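Local coordinates for L-aspartate semialdehyde sulfurtransferase (PDB 3KPB), which probably condenses sulfide with aspartate semialdehyde, together with MJ0099, to make homocysteine, and binds S-adenosylmethionine and methylthioadenosine through its C-terminal CBS domain pair, which closes in response, at the S-adenosylmethionine site. Numbering follows the deposited sequence.

The S-adenosylmethionine site. Residues 33, 47, 49, 51-52, 55, 69, 71-73, 92-97. With SAM (S-adenosylmethionine), chain B.
Trp51, near the start of helix 50-58, hides more of S-adenosylmethionine than any other residue of the pocket. Its CG stands anti to the backbone N (chi1 -173°), which carries the indole out along the ribose-methionine junction: Trp51 CD1 lies 3.6 Å from the ligand C5', while the sulfonium methyl CE sits over one indole face, displaced toward the rim. The site is an adenosyl-ligand pocket of the CBS domain pair, whose ligand-driven closure it serves. The adenine is held between two isoleucines. Ile47 CG2 rests on the six-membered ring, 3.7 Å from its centroid, and Ile93 CG2 covers the five-membered ring from the opposite face. Along the adenine rim the backbone reads the base: Ile73 N donates to adenine N1 of S-adenosylmethionine at 2.9 Å (161° at H), and the amino group N6 gives one hydrogen to Ile73 O and the other to Gly95 O, both in the carbonyl planes. This donor-acceptor pattern suits adenine and would probably disfavour a 6-oxo purine.

Asp52 takes both ribose hydroxyls. The 2'-hydroxyl O2' of S-adenosylmethionine reaches the syn lone pair of Asp52 OD2 at 2.8 Å, whereas the 3'-hydroxyl O3' meets OD1 from above the carboxylate plane. Thr49 N occupies the anti lone pair of Asp52 OD2 at 2.9 Å, fixing the carboxylate's rotation, and Lys55 NZ, 3.7 Å from Asp52 OD1, probably helps to keep it charged. An alanine in place of Asp52 would remove both hydroxyl acceptors and the partner of Thr49 N, and would probably loosen the ribose and the turn entering the helix. The ligand is partly occupied and modelled in two conformers, of which one is described; at its methionine end direct polar contacts are weak, and water does much of the bridging. One water joins the amino group to Ser94 N; another links the ligand carboxylate O to Asn33 ND2, lying 3.0 Å from Asn33 ND2.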
loop_
_atom_site.group_PDB
_atom_site.type_symbol
_atom_site.label_atom_id
_atom_site.label_comp_id
_atom_site.label_asym_id
_atom_site.label_seq_id
_atom_site.Cartn_x
_atom_site.Cartn_y
_atom_site.Cartn_z
ATOM N N ASN A 33 -6.038 3.935 -4.265
ATOM C CA ASN A 33 -5.463 2.634 -3.952
ATOM C C ASN A 33 -6.498 1.535 -3.747
ATOM O O ASN A 33 -6.162 0.448 -3.302
ATOM C CB ASN A 33 -4.516 2.711 -2.746
ATOM C CG ASN A 33 -3.656 1.458 -2.593
ATOM O OD1 ASN A 33 -3.110 0.947 -3.570
ATOM N ND2 ASN A 33 -3.535 0.965 -1.365
ATOM N N ILE A 47 -12.087 -6.897 -5.194
ATOM C CA ILE A 47 -11.374 -5.638 -4.979
ATOM C C ILE A 47 -9.876 -5.778 -5.298
ATOM O O ILE A 47 -9.291 -6.851 -5.125
ATOM C CB ILE A 47 -11.625 -5.068 -3.546
ATOM C CG1 ILE A 47 -11.151 -3.608 -3.448
ATOM C CG2 ILE A 47 -10.979 -5.967 -2.468
ATOM C CD1 ILE A 47 -11.581 -2.886 -2.169
ATOM N N THR A 49 -6.050 -3.602 -4.830
ATOM C CA THR A 49 -5.226 -2.476 -4.357
ATOM C C THR A 49 -3.845 -2.603 -5.006
ATOM O O THR A 49 -3.583 -3.589 -5.700
ATOM C CB THR A 49 -5.041 -2.490 -2.825
ATOM O OG1 THR A 49 -4.247 -3.625 -2.459
ATOM C CG2 THR A 49 -6.378 -2.571 -2.104
ATOM N N TRP A 51 -1.259 -3.531 -3.626
ATOM C CA TRP A 51 -0.712 -4.789 -3.130
ATOM C C TRP A 51 -1.020 -5.939 -4.089
ATOM O O TRP A 51 -0.154 -6.768 -4.375
ATOM C CB TRP A 51 -1.220 -5.113 -1.731
ATOM C CG TRP A 51 -0.534 -6.305 -1.148
ATOM C CD1 TRP A 51 -1.060 -7.558 -0.979
ATOM C CD2 TRP A 51 0.821 -6.372 -0.691
ATOM N NE1 TRP A 51 -0.118 -8.396 -0.425
ATOM C CE2 TRP A 51 1.042 -7.691 -0.229
ATOM C CE3 TRP A 51 1.866 -5.439 -0.605
ATOM C CZ2 TRP A 51 2.272 -8.102 0.309
ATOM C CZ3 TRP A 51 3.087 -5.848 -0.071
ATOM C CH2 TRP A 51 3.276 -7.169 0.377
ATOM N N ASP A 52 -2.247 -5.978 -4.595
ATOM C CA ASP A 52 -2.636 -7.023 -5.540
ATOM C C ASP A 52 -1.944 -6.905 -6.893
ATOM O O ASP A 52 -1.744 -7.913 -7.561
ATOM C CB ASP A 52 -4.144 -7.021 -5.732
ATOM C CG ASP A 52 -4.879 -7.250 -4.443
ATOM O OD1 ASP A 52 -4.612 -8.273 -3.773
ATOM O OD2 ASP A 52 -5.715 -6.400 -4.091
ATOM N N LYS A 55 1.205 -8.576 -6.146
ATOM C CA LYS A 55 0.939 -10.008 -6.003
ATOM C C LYS A 55 0.763 -10.666 -7.379
ATOM O O LYS A 55 1.291 -11.757 -7.623
ATOM C CB LYS A 55 -0.289 -10.217 -5.115
ATOM C CG LYS A 55 -0.297 -11.501 -4.299
ATOM C CD LYS A 55 -1.146 -11.338 -3.024
ATOM C CE LYS A 55 -2.594 -10.965 -3.339
ATOM N NZ LYS A 55 -3.558 -11.537 -2.346
ATOM N N THR A 69 -9.187 -9.837 -4.756
ATOM C CA THR A 69 -9.667 -10.389 -3.500
ATOM C C THR A 69 -11.178 -10.558 -3.627
ATOM O O THR A 69 -11.897 -9.594 -3.895
ATOM C CB THR A 69 -9.300 -9.482 -2.315
ATOM O OG1 THR A 69 -7.877 -9.497 -2.146
ATOM C CG2 THR A 69 -9.951 -9.973 -1.030
ATOM N N ASN A 71 -13.421 -12.104 -1.287
ATOM C CA ASN A 71 -14.186 -11.852 -0.066
ATOM C C ASN A 71 -14.036 -10.389 0.316
ATOM O O ASN A 71 -13.136 -10.014 1.077
ATOM C CB ASN A 71 -13.741 -12.779 1.074
ATOM C CG ASN A 71 -14.472 -12.505 2.388
ATOM O OD1 ASN A 71 -15.474 -11.785 2.432
ATOM N ND2 ASN A 71 -13.964 -13.086 3.469
ATOM N N VAL A 72 -14.913 -9.561 -0.237
ATOM C CA VAL A 72 -14.804 -8.125 -0.053
ATOM C C VAL A 72 -15.536 -7.682 1.200
ATOM O O VAL A 72 -16.711 -8.009 1.402
ATOM C CB VAL A 72 -15.347 -7.334 -1.268
ATOM C CG1 VAL A 72 -14.940 -5.866 -1.175
ATOM C CG2 VAL A 72 -14.847 -7.938 -2.573
ATOM N N ILE A 73 -14.821 -6.939 2.037
ATOM C CA ILE A 73 -15.415 -6.266 3.186
ATOM C C ILE A 73 -16.029 -4.961 2.697
ATOM O O ILE A 73 -15.329 -4.098 2.158
ATOM C CB ILE A 73 -14.370 -5.989 4.281
ATOM C CG1 ILE A 73 -13.704 -7.298 4.708
ATOM C CG2 ILE A 73 -15.017 -5.274 5.477
ATOM C CD1 ILE A 73 -12.290 -7.132 5.210
ATOM N N ASN A 92 -7.964 -4.531 9.502
ATOM C CA ASN A 92 -6.754 -3.794 9.130
ATOM C C ASN A 92 -6.759 -3.451 7.635
ATOM O O ASN A 92 -5.808 -3.734 6.899
ATOM C CB ASN A 92 -5.494 -4.563 9.562
ATOM C CG ASN A 92 -4.206 -3.795 9.289
ATOM O OD1 ASN A 92 -4.116 -2.588 9.523
ATOM N ND2 ASN A 92 -3.196 -4.502 8.794
ATOM N N ILE A 93 -7.867 -2.858 7.203
ATOM C CA ILE A 93 -8.019 -2.361 5.840
ATOM C C ILE A 93 -8.231 -0.850 5.877
ATOM O O ILE A 93 -8.546 -0.285 6.928
ATOM C CB ILE A 93 -9.189 -3.051 5.099
ATOM C CG1 ILE A 93 -10.493 -2.890 5.892
ATOM C CG2 ILE A 93 -8.860 -4.523 4.827
ATOM C CD1 ILE A 93 -11.710 -3.468 5.214
ATOM N N SER A 94 -8.063 -0.202 4.730
ATOM C CA SER A 94 -8.109 1.255 4.662
ATOM C C SER A 94 -9.132 1.777 3.653
ATOM O O SER A 94 -9.227 2.984 3.438
ATOM C CB SER A 94 -6.717 1.802 4.336
ATOM O OG SER A 94 -6.193 1.196 3.165
ATOM N N GLY A 95 -9.879 0.872 3.023
ATOM C CA GLY A 95 -10.937 1.260 2.087
ATOM C C GLY A 95 -11.996 0.181 1.980
ATOM O O GLY A 95 -11.669 -1.003 1.907
ATOM N N VAL A 96 -13.264 0.579 1.996
ATOM C CA VAL A 96 -14.357 -0.374 1.806
ATOM C C VAL A 96 -15.297 0.136 0.721
ATOM O O VAL A 96 -15.710 1.299 0.753
ATOM C CB VAL A 96 -15.148 -0.675 3.119
ATOM C CG1 VAL A 96 -14.238 -1.272 4.183
ATOM C CG2 VAL A 96 -15.841 0.569 3.655
ATOM N N PRO A 97 -15.620 -0.721 -0.260
ATOM C CA PRO A 97 -16.652 -0.373 -1.227
ATOM C C PRO A 97 -17.996 -0.245 -0.521
ATOM O O PRO A 97 -18.277 -0.980 0.433
ATOM C CB PRO A 97 -16.666 -1.572 -2.185
ATOM C CG PRO A 97 -15.353 -2.259 -1.969
ATOM C CD PRO A 97 -15.045 -2.053 -0.524
HETATM N N SAM B . -4.841 -1.755 3.492
HETATM C CA SAM B . -3.976 -2.850 3.028
HETATM C C SAM B . -4.076 -2.979 1.505
HETATM O O SAM B . -4.142 -1.981 0.782
HETATM O OXT SAM B . -4.084 -4.085 0.957
HETATM C CB SAM B . -4.418 -4.162 3.683
HETATM C CG SAM B . -3.221 -5.078 3.944
HETATM S SD SAM B . -3.407 -6.729 3.179
HETATM C CE SAM B . -1.724 -7.299 3.264
HETATM C "C5'" SAM B . -3.589 -6.538 1.370
HETATM C "C4'" SAM B . -4.892 -7.137 0.844
HETATM O "O4'" SAM B . -6.018 -6.485 1.450
HETATM C "C3'" SAM B . -5.007 -6.813 -0.643
HETATM O "O3'" SAM B . -4.702 -7.994 -1.380
HETATM C "C2'" SAM B . -6.475 -6.441 -0.839
HETATM O "O2'" SAM B . -7.050 -7.299 -1.830
HETATM C "C1'" SAM B . -7.096 -6.718 0.533
HETATM N N9 SAM B . -8.172 -5.734 0.777
HETATM C C8 SAM B . -8.036 -4.406 0.805
HETATM N N7 SAM B . -9.224 -3.846 1.046
HETATM C C5 SAM B . -10.118 -4.824 1.174
HETATM C C6 SAM B . -11.484 -4.854 1.422
HETATM N N6 SAM B . -12.177 -3.733 1.597
HETATM N N1 SAM B . -12.103 -6.043 1.489
HETATM C C2 SAM B . -11.432 -7.170 1.319
HETATM N N3 SAM B . -10.130 -7.175 1.079
HETATM C C4 SAM B . -9.451 -6.021 0.999
HETATM O O HOH W 1 -7.777 -1.477 2.151
HETATM O O HOH W 2 -2.011 -1.657 -1.125
HETATM O O HOH W 3 -3.126 -10.359 0.059
#